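Local structure of unsaturated glucuronyl hydrolase (Streptococcus agalactiae, 2ZZR) at residues A[381-384]-A[385-389]. The protein hydrolyses unsaturated hyaluronan, chondroitin and heparin disaccharides, releasing the unsaturated uronic acid, as a family 88 glycoside hydrolase. Numbering follows the deposited sequence.
Sequences YYLE and ALIRF
Glu384 and Arg388 reach out alongside each other from successive turns of helix 376-390, joined by a salt bridge from NE of Arg388 to OE2 of Glu384 at 2.9 Å. The bond is nearly straight (174° at the hydrogen). OE2 lies in the guanidinium plane, at its edge, but NE reaches the carboxylate on its anti side, and the carboxylate and guanidinium planes stand 46° apart instead of coplanar. Glu384 gets there with CG anti to the backbone N (chi1 -166°) and the chain extended beyond it. Its other oxygen, OE1, accepts from Tyr380 OH and Trp397 NE1, while Arg388 NH1 forms a salt bridge with OE2 of Glu316 and NH2 a hydrogen bond with Tyr253 OH. On another side of the helix, CD1 of Leu386 sits over one face of the Tyr382 ring, displaced toward its rim and 3.7 Å from CZ, a CH-pi contact. Ile343 of helix 328-346 and Ala31 of helix 25-46 pack on both residues. In this alpha-barrel enzyme the helix thus presents an apolar side to neighbouring helices and turns a buried ion pair to helix 304-318, where the surrounding bonds probably keep both charges stable and fix the guanidinium's rotation.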
loop_
_atom_site.group_PDB
_atom_site.type_symbol
_atom_site.label_atom_id
_atom_site.label_comp_id
_atom_site.label_asym_id
_atom_site.label_seq_id
_atom_site.Cartn_x
_atom_site.Cartn_y
_atom_site.Cartn_z
ATOM N N TYR A 381 2.819 3.871 -5.287
ATOM C CA TYR A 381 2.449 4.747 -4.167
ATOM C C TYR A 381 3.145 6.112 -4.214
ATOM O O TYR A 381 2.589 7.119 -3.762
ATOM C CB TYR A 381 2.629 4.044 -2.811
ATOM C CG TYR A 381 1.628 2.925 -2.611
ATOM C CD1 TYR A 381 0.259 3.195 -2.525
ATOM C CD2 TYR A 381 2.048 1.593 -2.503
ATOM C CE1 TYR A 381 -0.669 2.169 -2.357
ATOM C CE2 TYR A 381 1.131 0.568 -2.328
ATOM C CZ TYR A 381 -0.216 0.859 -2.249
ATOM O OH TYR A 381 -1.118 -0.155 -2.085
ATOM N N TYR A 382 4.345 6.146 -4.784
ATOM C CA TYR A 382 5.030 7.411 -5.027
ATOM C C TYR A 382 4.201 8.278 -5.982
ATOM O O TYR A 382 3.895 9.437 -5.679
ATOM C CB TYR A 382 6.439 7.155 -5.578
ATOM C CG TYR A 382 7.148 8.382 -6.108
ATOM C CD1 TYR A 382 7.495 9.435 -5.260
ATOM C CD2 TYR A 382 7.489 8.477 -7.460
ATOM C CE1 TYR A 382 8.153 10.562 -5.749
ATOM C CE2 TYR A 382 8.154 9.598 -7.959
ATOM C CZ TYR A 382 8.476 10.634 -7.098
ATOM O OH TYR A 382 9.135 11.747 -7.573
ATOM N N LEU A 383 3.818 7.712 -7.124
ATOM C CA LEU A 383 2.979 8.440 -8.076
ATOM C C LEU A 383 1.589 8.765 -7.497
ATOM O O LEU A 383 1.057 9.846 -7.738
ATOM C CB LEU A 383 2.872 7.692 -9.405
ATOM C CG LEU A 383 2.163 8.398 -10.565
ATOM C CD1 LEU A 383 2.796 9.761 -10.850
ATOM C CD2 LEU A 383 2.192 7.507 -11.802
ATOM N N GLU A 384 1.015 7.851 -6.715
ATOM C CA GLU A 384 -0.260 8.141 -6.053
ATOM C C GLU A 384 -0.125 9.333 -5.103
ATOM O O GLU A 384 -1.023 10.184 -5.040
ATOM C CB GLU A 384 -0.823 6.917 -5.319
ATOM C CG GLU A 384 -2.280 7.114 -4.928
ATOM C CD GLU A 384 -2.745 6.140 -3.871
ATOM O OE1 GLU A 384 -3.096 5.005 -4.237
ATOM O OE2 GLU A 384 -2.780 6.527 -2.683
ATOM N N ALA A 385 0.991 9.403 -4.375
ATOM C CA ALA A 385 1.251 10.531 -3.478
ATOM C C ALA A 385 1.327 11.832 -4.267
ATOM O O ALA A 385 0.743 12.845 -3.870
ATOM C CB ALA A 385 2.539 10.319 -2.688
ATOM N N LEU A 386 2.042 11.794 -5.390
ATOM C CA LEU A 386 2.172 12.971 -6.243
ATOM C C LEU A 386 0.808 13.455 -6.729
ATOM O O LEU A 386 0.488 14.658 -6.618
ATOM C CB LEU A 386 3.099 12.673 -7.422
ATOM C CG LEU A 386 4.577 12.488 -7.061
ATOM C CD1 LEU A 386 5.365 12.109 -8.330
ATOM C CD2 LEU A 386 5.160 13.736 -6.402
ATOM N N ILE A 387 0.005 12.518 -7.240
ATOM C CA ILE A 387 -1.340 12.814 -7.747
ATOM C C ILE A 387 -2.277 13.283 -6.619
ATOM O O ILE A 387 -3.054 14.225 -6.807
ATOM C CB ILE A 387 -1.942 11.607 -8.543
ATOM C CG1 ILE A 387 -1.143 11.341 -9.835
ATOM C CG2 ILE A 387 -3.448 11.797 -8.844
ATOM C CD1 ILE A 387 -1.146 12.484 -10.875
ATOM N N ARG A 388 -2.179 12.647 -5.448
ATOM C CA ARG A 388 -2.911 13.102 -4.258
ATOM C C ARG A 388 -2.653 14.579 -3.950
ATOM O O ARG A 388 -3.589 15.333 -3.664
ATOM C CB ARG A 388 -2.545 12.260 -3.032
ATOM C CG ARG A 388 -3.339 10.960 -2.899
ATOM C CD ARG A 388 -2.785 10.123 -1.742
ATOM N NE ARG A 388 -3.644 8.975 -1.446
ATOM C CZ ARG A 388 -4.734 9.028 -0.681
ATOM N NH1 ARG A 388 -5.104 10.174 -0.111
ATOM N NH2 ARG A 388 -5.460 7.935 -0.484
ATOM N N PHE A 389 -1.386 14.985 -3.997
ATOM C CA PHE A 389 -1.001 16.359 -3.664
ATOM C C PHE A 389 -1.469 17.342 -4.728
ATOM O O PHE A 389 -1.813 18.493 -4.420
ATOM C CB PHE A 389 0.517 16.455 -3.518
ATOM C CG PHE A 389 1.021 16.160 -2.142
ATOM C CD1 PHE A 389 0.681 14.973 -1.490
ATOM C CD2 PHE A 389 1.869 17.056 -1.501
ATOM C CE1 PHE A 389 1.171 14.695 -0.216
ATOM C CE2 PHE A 389 2.363 16.787 -0.230
ATOM C CZ PHE A 389 2.012 15.605 0.414
#